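Local atomic coordinates of fructosyl amine: oxygen oxidoreductase (Aspergillus fumigatus, PDB entry 3DJE), a protein that oxidatively deglycates fructosyl amino acids with the help of bound FAD, as an amadoriase of the sarcosine oxidase-like flavoenzymes. Residues G58-I67 with D107-P115; Y90-C101 with W146-W157. All coordinates share one frame; numbering follows the deposited sequence.

Contact 1: residues G58-I67 with D107-P115. With FSA (1-S-(carboxymethyl)-1-thio-beta-D-fructopyranose), chain D.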
loop_
_atom_site.group_PDB
_atom_site.type_symbol
_atom_site.label_atom_id
_atom_site.label_comp_id
_atom_site.label_asym_id
_atom_site.label_seq_id
_atom_site.Cartn_x
_atom_site.Cartn_y
_atom_site.Cartn_z
ATOM N N GLY A 58 3.529 0.750 13.520
ATOM C CA GLY A 58 2.146 0.793 14.026
ATOM C C GLY A 58 1.376 -0.519 13.969
ATOM O O GLY A 58 1.567 -1.318 13.047
ATOM N N GLN A 59 0.522 -0.742 14.965
ATOM C CA GLN A 59 -0.314 -1.949 15.038
ATOM C C GLN A 59 -1.730 -1.683 14.555
ATOM O O GLN A 59 -2.159 -0.538 14.513
ATOM C CB GLN A 59 -0.352 -2.496 16.471
ATOM C CG GLN A 59 0.980 -3.122 16.919
ATOM C CD GLN A 59 1.303 -4.445 16.218
ATOM O OE1 GLN A 59 2.467 -4.846 16.121
ATOM N NE2 GLN A 59 0.287 -5.131 15.748
ATOM N N TYR A 60 -2.447 -2.744 14.189
ATOM C CA TYR A 60 -3.805 -2.600 13.648
ATOM C C TYR A 60 -4.824 -3.407 14.429
ATOM O O TYR A 60 -6.018 -3.374 14.136
ATOM C CB TYR A 60 -3.821 -2.938 12.146
ATOM C CG TYR A 60 -3.118 -1.860 11.370
ATOM C CD1 TYR A 60 -3.821 -0.750 10.905
ATOM C CD2 TYR A 60 -1.735 -1.899 11.175
ATOM C CE1 TYR A 60 -3.180 0.271 10.223
ATOM C CE2 TYR A 60 -1.082 -0.872 10.494
ATOM C CZ TYR A 60 -1.810 0.199 10.022
ATOM O OH TYR A 60 -1.180 1.218 9.353
ATOM N N SER A 61 -4.329 -4.110 15.439
ATOM C CA SER A 61 -5.126 -4.973 16.291
ATOM C C SER A 61 -4.691 -4.790 17.734
ATOM O O SER A 61 -3.553 -4.407 17.992
ATOM C CB SER A 61 -4.889 -6.430 15.896
ATOM O OG SER A 61 -5.535 -7.323 16.782
ATOM N N ASN A 62 -5.597 -5.087 18.665
ATOM C CA ASN A 62 -5.253 -5.148 20.089
ATOM C C ASN A 62 -5.153 -6.597 20.576
ATOM O O ASN A 62 -4.957 -6.857 21.766
ATOM C CB ASN A 62 -6.235 -4.334 20.949
ATOM C CG ASN A 62 -7.671 -4.829 20.846
ATOM O OD1 ASN A 62 -7.968 -5.786 20.133
ATOM N ND2 ASN A 62 -8.573 -4.169 21.564
ATOM N N ASN A 63 -5.285 -7.538 19.650
ATOM C CA ASN A 63 -5.117 -8.944 19.982
ATOM C C ASN A 63 -3.663 -9.360 20.066
ATOM O O ASN A 63 -2.891 -9.159 19.124
ATOM C CB ASN A 63 -5.877 -9.839 19.011
ATOM C CG ASN A 63 -7.203 -10.258 19.569
ATOM O OD1 ASN A 63 -8.126 -9.448 19.690
ATOM N ND2 ASN A 63 -7.297 -11.527 19.971
ATOM N N LYS A 64 -3.307 -9.941 21.204
ATOM C CA LYS A 64 -1.927 -10.313 21.510
ATOM C C LYS A 64 -1.274 -11.153 20.406
ATOM O O LYS A 64 -0.159 -10.854 19.977
ATOM C CB LYS A 64 -1.879 -11.044 22.856
ATOM C CG LYS A 64 -0.494 -11.454 23.300
ATOM C CD LYS A 64 -0.514 -12.032 24.720
ATOM C CE LYS A 64 0.870 -12.501 25.136
ATOM N NZ LYS A 64 1.302 -13.696 24.338
ATOM N N ASP A 65 -1.980 -12.183 19.936
ATOM C CA ASP A 65 -1.454 -13.081 18.903
ATOM C C ASP A 65 -1.222 -12.357 17.574
ATOM O O ASP A 65 -0.222 -12.608 16.891
ATOM C CB ASP A 65 -2.376 -14.296 18.712
ATOM C CG ASP A 65 -3.747 -13.925 18.176
ATOM O OD1 ASP A 65 -4.458 -13.112 18.830
ATOM O OD2 ASP A 65 -4.113 -14.451 17.091
ATOM N N GLU A 66 -2.144 -11.458 17.221
ATOM C CA GLU A 66 -2.027 -10.689 15.978
ATOM C C GLU A 66 -0.893 -9.683 16.091
ATOM O O GLU A 66 -0.154 -9.464 15.125
ATOM C CB GLU A 66 -3.334 -9.963 15.654
ATOM C CG GLU A 66 -4.502 -10.889 15.319
ATOM C CD GLU A 66 -5.701 -10.110 14.800
ATOM O OE1 GLU A 66 -5.714 -9.731 13.603
ATOM O OE2 GLU A 66 -6.632 -9.862 15.584
ATOM N N ILE A 67 -0.757 -9.073 17.271
ATOM C CA ILE A 67 0.333 -8.120 17.517
ATOM C C ILE A 67 1.690 -8.802 17.355
ATOM O O ILE A 67 2.587 -8.282 16.679
ATOM C CB ILE A 67 0.198 -7.425 18.914
ATOM C CG1 ILE A 67 -1.033 -6.498 18.939
ATOM C CG2 ILE A 67 1.490 -6.668 19.269
ATOM C CD1 ILE A 67 -1.427 -6.006 20.341
ATOM N N ASP A 107 -9.037 6.496 20.854
ATOM C CA ASP A 107 -9.021 5.088 21.223
ATOM C C ASP A 107 -8.266 4.292 20.165
ATOM O O ASP A 107 -7.374 3.502 20.489
ATOM C CB ASP A 107 -10.440 4.531 21.399
ATOM C CG ASP A 107 -11.156 5.106 22.617
ATOM O OD1 ASP A 107 -10.494 5.747 23.470
ATOM O OD2 ASP A 107 -12.397 4.920 22.720
ATOM N N ARG A 108 -8.599 4.530 18.899
ATOM C CA ARG A 108 -7.918 3.845 17.795
ATOM C C ARG A 108 -6.428 4.194 17.784
ATOM O O ARG A 108 -5.577 3.329 17.583
ATOM C CB ARG A 108 -8.566 4.206 16.456
ATOM C CG ARG A 108 -7.901 3.588 15.219
ATOM C CD ARG A 108 -8.003 2.069 15.200
ATOM N NE ARG A 108 -7.573 1.535 13.907
ATOM C CZ ARG A 108 -7.236 0.267 13.678
ATOM N NH1 ARG A 108 -7.286 -0.628 14.654
ATOM N NH2 ARG A 108 -6.859 -0.108 12.459
ATOM N N LEU A 109 -6.120 5.462 18.028
ATOM C CA LEU A 109 -4.733 5.912 18.099
ATOM C C LEU A 109 -3.936 5.130 19.158
ATOM O O LEU A 109 -2.778 4.765 18.938
ATOM C CB LEU A 109 -4.689 7.415 18.384
ATOM C CG LEU A 109 -3.304 8.050 18.245
ATOM C CD1 LEU A 109 -2.829 8.037 16.785
ATOM C CD2 LEU A 109 -3.285 9.473 18.794
ATOM N N GLY A 110 -4.560 4.869 20.305
ATOM C CA GLY A 110 -3.914 4.071 21.355
ATOM C C GLY A 110 -3.535 2.675 20.891
ATOM O O GLY A 110 -2.457 2.173 21.225
ATOM N N VAL A 111 -4.421 2.051 20.113
ATOM C CA VAL A 111 -4.175 0.707 19.578
ATOM C C VAL A 111 -3.040 0.755 18.572
ATOM O O VAL A 111 -2.173 -0.121 18.556
ATOM C CB VAL A 111 -5.431 0.109 18.893
ATOM C CG1 VAL A 111 -5.086 -1.179 18.175
ATOM C CG2 VAL A 111 -6.530 -0.146 19.920
ATOM N N ARG A 112 -3.055 1.785 17.733
ATOM C CA ARG A 112 -2.069 1.907 16.666
ATOM C C ARG A 112 -0.666 2.219 17.186
ATOM O O ARG A 112 0.318 1.579 16.778
ATOM C CB ARG A 112 -2.537 2.944 15.647
ATOM C CG ARG A 112 -3.785 2.447 14.886
ATOM C CD ARG A 112 -4.165 3.274 13.650
ATOM N NE ARG A 112 -3.069 3.409 12.683
ATOM C CZ ARG A 112 -3.187 4.022 11.507
ATOM N NH1 ARG A 112 -4.355 4.540 11.146
ATOM N NH2 ARG A 112 -2.142 4.127 10.694
ATOM N N VAL A 113 -0.591 3.166 18.118
ATOM C CA VAL A 113 0.677 3.714 18.589
ATOM C C VAL A 113 1.243 2.986 19.821
ATOM O O VAL A 113 2.467 2.933 20.004
ATOM C CB VAL A 113 0.523 5.250 18.868
ATOM C CG1 VAL A 113 1.795 5.851 19.500
ATOM C CG2 VAL A 113 0.193 5.984 17.586
ATOM N N ARG A 114 0.362 2.419 20.652
ATOM C CA ARG A 114 0.765 1.762 21.915
ATOM C C ARG A 114 1.748 2.632 22.711
ATOM O O ARG A 114 2.894 2.227 22.954
ATOM C CB ARG A 114 1.351 0.368 21.663
ATOM C CG ARG A 114 0.367 -0.592 21.020
ATOM C CD ARG A 114 0.934 -1.990 20.981
ATOM N NE ARG A 114 2.096 -2.070 20.107
ATOM C CZ ARG A 114 2.976 -3.067 20.130
ATOM N NH1 ARG A 114 2.837 -4.063 20.996
ATOM N NH2 ARG A 114 4.004 -3.057 19.297
ATOM N N PRO A 115 1.304 3.843 23.107
ATOM C CA PRO A 115 2.235 4.814 23.687
ATOM C C PRO A 115 2.855 4.360 25.008
ATOM O O PRO A 115 3.966 4.793 25.355
ATOM C CB PRO A 115 1.360 6.060 23.895
ATOM C CG PRO A 115 -0.038 5.540 23.984
ATOM C CD PRO A 115 -0.075 4.370 23.045
HETATM O OAB FSA D . 0.775 1.857 6.941
HETATM C CAL FSA D . 0.937 3.063 7.227
HETATM O OAA FSA D . 1.697 3.431 8.160
HETATM C CAH FSA D . 0.197 4.148 6.471
HETATM S SAK FSA D . -0.963 3.493 5.314
HETATM C C1 FSA D . -1.590 5.066 4.792
HETATM C C2 FSA D . -2.984 4.922 4.165
HETATM O O2 FSA D . -3.268 6.072 3.350
HETATM C C3 FSA D . -4.065 4.791 5.243
HETATM O O3 FSA D . -4.155 6.005 6.003
HETATM C C4 FSA D . -5.423 4.400 4.651
HETATM O O4 FSA D . -6.344 4.104 5.714
HETATM C C5 FSA D . -5.318 3.169 3.745
HETATM O O5 FSA D . -5.054 1.989 4.509
HETATM C C6 FSA D . -4.224 3.394 2.711
HETATM O O6 FSA D . -2.989 3.710 3.377
HETATM O O HOH W 1 -0.768 1.835 12.910
HETATM O O HOH W 2 -2.079 -2.679 19.619
#

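Contact 2: residues Y90-C101 with W146-W157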
loop_
_atom_site.group_PDB
_atom_site.type_symbol
_atom_site.label_atom_id
_atom_site.label_comp_id
_atom_site.label_asym_id
_atom_site.label_seq_id
_atom_site.Cartn_x
_atom_site.Cartn_y
_atom_site.Cartn_z
ATOM N N TYR A 90 16.592 4.620 0.135
ATOM C CA TYR A 90 15.233 5.152 -0.101
ATOM C C TYR A 90 14.497 5.467 1.175
ATOM O O TYR A 90 13.424 6.065 1.115
ATOM C CB TYR A 90 14.415 4.195 -0.985
ATOM C CG TYR A 90 15.213 3.848 -2.203
ATOM C CD1 TYR A 90 15.573 4.829 -3.107
ATOM C CD2 TYR A 90 15.720 2.553 -2.391
ATOM C CE1 TYR A 90 16.389 4.544 -4.205
ATOM C CE2 TYR A 90 16.528 2.253 -3.493
ATOM C CZ TYR A 90 16.875 3.254 -4.391
ATOM O OH TYR A 90 17.682 2.954 -5.477
ATOM N N TYR A 91 15.075 5.095 2.318
ATOM C CA TYR A 91 14.438 5.306 3.616
ATOM C C TYR A 91 14.947 6.570 4.309
ATOM O O TYR A 91 16.162 6.764 4.448
ATOM C CB TYR A 91 14.622 4.097 4.536
ATOM C CG TYR A 91 14.082 4.337 5.932
ATOM C CD1 TYR A 91 12.733 4.646 6.146
ATOM C CD2 TYR A 91 14.933 4.319 7.031
ATOM C CE1 TYR A 91 12.248 4.887 7.436
ATOM C CE2 TYR A 91 14.453 4.545 8.320
ATOM C CZ TYR A 91 13.106 4.837 8.507
ATOM O OH TYR A 91 12.637 5.092 9.778
ATOM N N HIS A 92 14.006 7.405 4.764
ATOM C CA HIS A 92 14.312 8.687 5.396
ATOM C C HIS A 92 13.719 8.707 6.800
ATOM O O HIS A 92 12.506 8.775 6.971
ATOM C CB HIS A 92 13.706 9.823 4.584
ATOM C CG HIS A 92 14.250 9.918 3.195
ATOM N ND1 HIS A 92 15.167 10.874 2.816
ATOM C CD2 HIS A 92 14.000 9.173 2.092
ATOM C CE1 HIS A 92 15.459 10.711 1.535
ATOM N NE2 HIS A 92 14.765 9.688 1.074
ATOM N N ASP A 93 14.598 8.634 7.793
ATOM C CA ASP A 93 14.199 8.542 9.195
ATOM C C ASP A 93 13.915 9.944 9.729
ATOM O O ASP A 93 14.707 10.507 10.497
ATOM C CB ASP A 93 15.327 7.862 9.972
ATOM C CG ASP A 93 14.901 7.390 11.346
ATOM O OD1 ASP A 93 13.896 6.668 11.453
ATOM O OD2 ASP A 93 15.620 7.700 12.318
ATOM N N THR A 94 12.786 10.515 9.311
ATOM C CA THR A 94 12.439 11.912 9.628
ATOM C C THR A 94 11.677 12.037 10.929
ATOM O O THR A 94 11.455 13.153 11.415
ATOM C CB THR A 94 11.471 12.514 8.572
ATOM O OG1 THR A 94 10.316 11.657 8.448
ATOM C CG2 THR A 94 12.165 12.655 7.221
ATOM N N GLY A 95 11.236 10.904 11.460
ATOM C CA GLY A 95 10.240 10.908 12.506
ATOM C C GLY A 95 8.818 11.045 11.962
ATOM O O GLY A 95 8.594 11.314 10.765
ATOM N N LEU A 96 7.857 10.871 12.863
ATOM C CA LEU A 96 6.457 10.740 12.491
ATOM C C LEU A 96 5.556 11.189 13.622
ATOM O O LEU A 96 5.710 10.734 14.755
ATOM C CB LEU A 96 6.155 9.268 12.181
ATOM C CG LEU A 96 4.691 8.805 12.085
ATOM C CD1 LEU A 96 4.003 9.454 10.897
ATOM C CD2 LEU A 96 4.627 7.288 11.976
ATOM N N LEU A 97 4.612 12.063 13.301
ATOM C CA LEU A 97 3.564 12.451 14.239
ATOM C C LEU A 97 2.348 11.597 13.920
ATOM O O LEU A 97 1.906 11.567 12.768
ATOM C CB LEU A 97 3.208 13.938 14.070
ATOM C CG LEU A 97 1.923 14.323 14.821
ATOM C CD1 LEU A 97 2.228 14.416 16.323
ATOM C CD2 LEU A 97 1.302 15.592 14.297
HETATM N N MSE A 98 1.811 10.915 14.939
HETATM C CA MSE A 98 0.542 10.183 14.821
HETATM C C MSE A 98 -0.468 10.816 15.778
HETATM O O MSE A 98 -0.201 10.916 16.972
HETATM C CB MSE A 98 0.747 8.714 15.185
HETATM C CG MSE A 98 1.569 7.939 14.164
HETATM SE SE MSE A 98 0.572 7.782 12.525
HETATM C CE MSE A 98 -0.877 6.624 13.162
ATOM N N SER A 99 -1.612 11.245 15.255
ATOM C CA SER A 99 -2.563 12.040 16.052
ATOM C C SER A 99 -4.006 11.719 15.689
ATOM O O SER A 99 -4.261 11.031 14.699
ATOM C CB SER A 99 -2.294 13.531 15.858
ATOM O OG SER A 99 -2.445 13.892 14.502
ATOM N N ALA A 100 -4.935 12.195 16.519
ATOM C CA ALA A 100 -6.369 12.049 16.274
ATOM C C ALA A 100 -7.095 13.192 16.977
ATOM O O ALA A 100 -6.454 14.054 17.580
ATOM C CB ALA A 100 -6.876 10.687 16.765
ATOM N N CYS A 101 -8.423 13.206 16.874
ATOM C CA CYS A 101 -9.219 14.313 17.428
ATOM C C CYS A 101 -10.364 13.853 18.341
ATOM O O CYS A 101 -10.526 14.362 19.466
ATOM C CB CYS A 101 -9.792 15.152 16.300
ATOM S SG CYS A 101 -8.555 15.965 15.300
ATOM N N TRP A 146 -6.370 18.543 17.809
ATOM C CA TRP A 146 -5.381 17.477 17.560
ATOM C C TRP A 146 -4.676 17.092 18.852
ATOM O O TRP A 146 -4.256 17.959 19.619
ATOM C CB TRP A 146 -4.318 17.923 16.557
ATOM C CG TRP A 146 -4.748 18.030 15.132
ATOM C CD1 TRP A 146 -5.916 18.567 14.647
ATOM C CD2 TRP A 146 -3.979 17.647 13.988
ATOM N NE1 TRP A 146 -5.921 18.523 13.270
ATOM C CE2 TRP A 146 -4.743 17.962 12.841
ATOM C CE3 TRP A 146 -2.720 17.046 13.822
ATOM C CZ2 TRP A 146 -4.287 17.699 11.538
ATOM C CZ3 TRP A 146 -2.264 16.795 12.528
ATOM C CH2 TRP A 146 -3.044 17.113 11.408
ATOM N N LYS A 147 -4.554 15.788 19.088
ATOM C CA LYS A 147 -3.775 15.260 20.182
ATOM C C LYS A 147 -3.016 14.076 19.626
ATOM O O LYS A 147 -3.581 13.272 18.879
ATOM C CB LYS A 147 -4.680 14.768 21.306
ATOM C CG LYS A 147 -3.917 14.360 22.551
ATOM C CD LYS A 147 -4.832 13.803 23.633
ATOM C CE LYS A 147 -4.013 13.234 24.788
ATOM N NZ LYS A 147 -3.383 11.933 24.448
ATOM N N GLY A 148 -1.755 13.934 19.992
ATOM C CA GLY A 148 -1.015 12.819 19.422
ATOM C C GLY A 148 0.326 12.544 20.035
ATOM O O GLY A 148 0.663 13.080 21.102
ATOM N N TYR A 149 1.086 11.706 19.334
ATOM C CA TYR A 149 2.385 11.231 19.796
ATOM C C TYR A 149 3.424 11.396 18.710
ATOM O O TYR A 149 3.214 10.960 17.572
ATOM C CB TYR A 149 2.304 9.761 20.195
ATOM C CG TYR A 149 1.334 9.527 21.319
ATOM C CD1 TYR A 149 1.687 9.828 22.636
ATOM C CD2 TYR A 149 0.049 9.042 21.066
ATOM C CE1 TYR A 149 0.780 9.633 23.683
ATOM C CE2 TYR A 149 -0.859 8.842 22.101
ATOM C CZ TYR A 149 -0.488 9.138 23.401
ATOM O OH TYR A 149 -1.401 8.927 24.417
ATOM N N PHE A 150 4.545 12.018 19.063
ATOM C CA PHE A 150 5.630 12.239 18.114
ATOM C C PHE A 150 6.776 11.265 18.330
ATOM O O PHE A 150 7.326 11.187 19.429
ATOM C CB PHE A 150 6.137 13.687 18.195
ATOM C CG PHE A 150 7.228 14.014 17.205
ATOM C CD1 PHE A 150 7.027 13.850 15.829
ATOM C CD2 PHE A 150 8.462 14.503 17.646
ATOM C CE1 PHE A 150 8.045 14.154 14.912
ATOM C CE2 PHE A 150 9.493 14.818 16.727
ATOM C CZ PHE A 150 9.280 14.643 15.362
ATOM N N ALA A 151 7.113 10.516 17.286
ATOM C CA ALA A 151 8.291 9.662 17.290
ATOM C C ALA A 151 9.381 10.471 16.603
ATOM O O ALA A 151 9.289 10.792 15.412
ATOM C CB ALA A 151 8.027 8.346 16.550
ATOM N N ARG A 152 10.409 10.816 17.369
ATOM C CA ARG A 152 11.496 11.659 16.861
ATOM C C ARG A 152 12.324 10.971 15.776
ATOM O O ARG A 152 12.856 11.630 14.868
ATOM C CB ARG A 152 12.426 12.082 18.000
ATOM C CG ARG A 152 11.722 12.818 19.151
ATOM C CD ARG A 152 12.763 13.194 20.186
ATOM N NE ARG A 152 12.272 13.887 21.379
ATOM C CZ ARG A 152 12.344 15.203 21.565
ATOM N NH1 ARG A 152 12.836 15.984 20.610
ATOM N NH2 ARG A 152 11.914 15.743 22.702
ATOM N N SER A 153 12.461 9.656 15.910
ATOM C CA SER A 153 13.205 8.825 14.966
ATOM C C SER A 153 12.650 7.414 15.043
ATOM O O SER A 153 11.731 7.162 15.820
ATOM C CB SER A 153 14.691 8.834 15.320
ATOM O OG SER A 153 14.893 8.232 16.586
ATOM N N GLY A 154 13.195 6.492 14.246
ATOM C CA GLY A 154 12.698 5.108 14.220
ATOM C C GLY A 154 11.421 4.949 13.402
ATOM O O GLY A 154 10.762 3.906 13.444
ATOM N N ALA A 155 11.093 6.000 12.657
ATOM C CA ALA A 155 9.930 6.029 11.759
ATOM C C ALA A 155 10.165 7.140 10.765
ATOM O O ALA A 155 10.895 8.096 11.039
ATOM C CB ALA A 155 8.662 6.303 12.534
ATOM N N GLY A 156 9.527 7.042 9.611
ATOM C CA GLY A 156 9.756 8.052 8.603
ATOM C C GLY A 156 9.047 7.687 7.333
ATOM O O GLY A 156 7.888 7.257 7.352
ATOM N N TRP A 157 9.736 7.913 6.222
ATOM C CA TRP A 157 9.147 7.626 4.925
ATOM C C TRP A 157 10.151 7.028 3.950
ATOM O O TRP A 157 11.362 7.175 4.124
ATOM C CB TRP A 157 8.503 8.892 4.349
ATOM C CG TRP A 157 9.474 9.993 4.033
ATOM C CD1 TRP A 157 9.920 10.984 4.884
ATOM C CD2 TRP A 157 10.115 10.226 2.774
ATOM N NE1 TRP A 157 10.794 11.824 4.206
ATOM C CE2 TRP A 157 10.917 11.387 2.913
ATOM C CE3 TRP A 157 10.063 9.585 1.525
ATOM C CZ2 TRP A 157 11.704 11.891 1.855
ATOM C CZ3 TRP A 157 10.830 10.104 0.470
ATOM C CH2 TRP A 157 11.631 11.243 0.645
HETATM O O HOH W 3 14.774 11.714 12.965
HETATM O O HOH W 4 4.190 8.625 16.184
#

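Contact 1: residues G58-I67 with D107-P115
Gln59 and Arg112 show how a loop can be pinned against the C-terminal turn of a helix by main-chain atoms and then clasped by arginine side chains. The amide N of Gln59 donates to Arg112 O (3.0 Å), and the bond is nearly straight at 167°. In return, the CA of Arg112 makes a CA-H...O contact with Gln59 O at 3.3 Å, and a water joins that oxygen to Arg112 NE. This is the close-packed part. Tyr60 CE1 lies over one face of the Arg112 guanidinium, the two planes 35° apart. Arg108, bent at chi2 (65°), brings NH1 to Tyr60 O at 3.1 Å; the carbonyl oxygen lies in the guanidinium plane, whereas the donor stands above the carbonyl plane. NH2 of the same group sits at the edge of the Tyr60 ring, 3.5 Å from CD1. Arg114 lays its guanidinium face over Gln59 CG, with NE 3.5 Å from that carbon, while its NH1 and NH2 form salt bridges with Glu117 and Glu71.

Outward the fit slackens. Val111 CG1 rests 3.6 Å from Ser61 O, a water bridges Ser61 O to Val111 O, and exposed Asn62 barely grazes the valine. At the inner end, Tyr60 OH stands 3.2 Å from the carboxylate OAB of bound FSA; through Tyr60 this loop-on-helix contact borders the FSA pocket near the flavin.

Contact 2: residues Y90-C101 with W146-W157
His92 and Trp157 form an offset stack on a hydrogen-bonded antiparallel pair, an example of aromatic cross-strand pairing. Followed outward, the histidine meets the indole at every atom. CB lies over the five-membered ring, 3.7 Å from its centroid; CG comes 3.5 Å from Trp157 CZ2, the atom over the centre of the imidazole; CD2 and NE2 reach CH2, and ND1 and CE1 have CZ2 as their nearest indole atom. The ring planes differ by only 3°. Trp157 CG lies between its own backbone N and carbonyl carbon (chi1 65°), which lays the indole face over the His92 ring, and Thr94 CG2 touches NE1, the atom that donates to Glu267.

Between the two paired regions the chains loop. Asp93 takes the hydroxyl of Tyr91 on OD1 (2.6 Å) and weak bonds from Gly154 N, while Gly95 N donates to Ala155 O. Beyond, six backbone bonds pair Leu96, Met98 and Ala100 with Ala151, Tyr149 and Lys147. Where Gly148 faces Ser99 the CA atoms approach to 3.8 Å. Ser99 OG lies 3.2 Å from Trp146 CE3 and is bonded to Phe258 O, and Cys101 SG makes an oblique sulfur-aromatic contact with the same indole.

Strand 96-100 runs between 147-151 and the parallel strand 256-259, with 122-124 beyond 147-151 and helix 103-113 packed on the Met98 face; strand 156-158 instead joins 91-92 to 53-55.

How the contacts relate
Contact 2 is the more buried of the two, whereas contact 1 is a surface contact with Gln59 and Arg112 buried. Their chemistry follows: contact 2 relies on regular strand pairing and aromatic stacking, contact 1 on arginine side chains and one direct main-chain hydrogen bond; bridging waters occur in both. They share a continuous piece of chain, since strand 96-100 leads into helix 103-113, and that helix lies on the sheet. Val113 CG2 packs 3.7 Å from Met98 CB, Arg112 NH2 meets Met98 CE, and Pro115 CB lies against Tyr149 CZ. The sheet of contact 2 therefore backs the helix that carries Arg112.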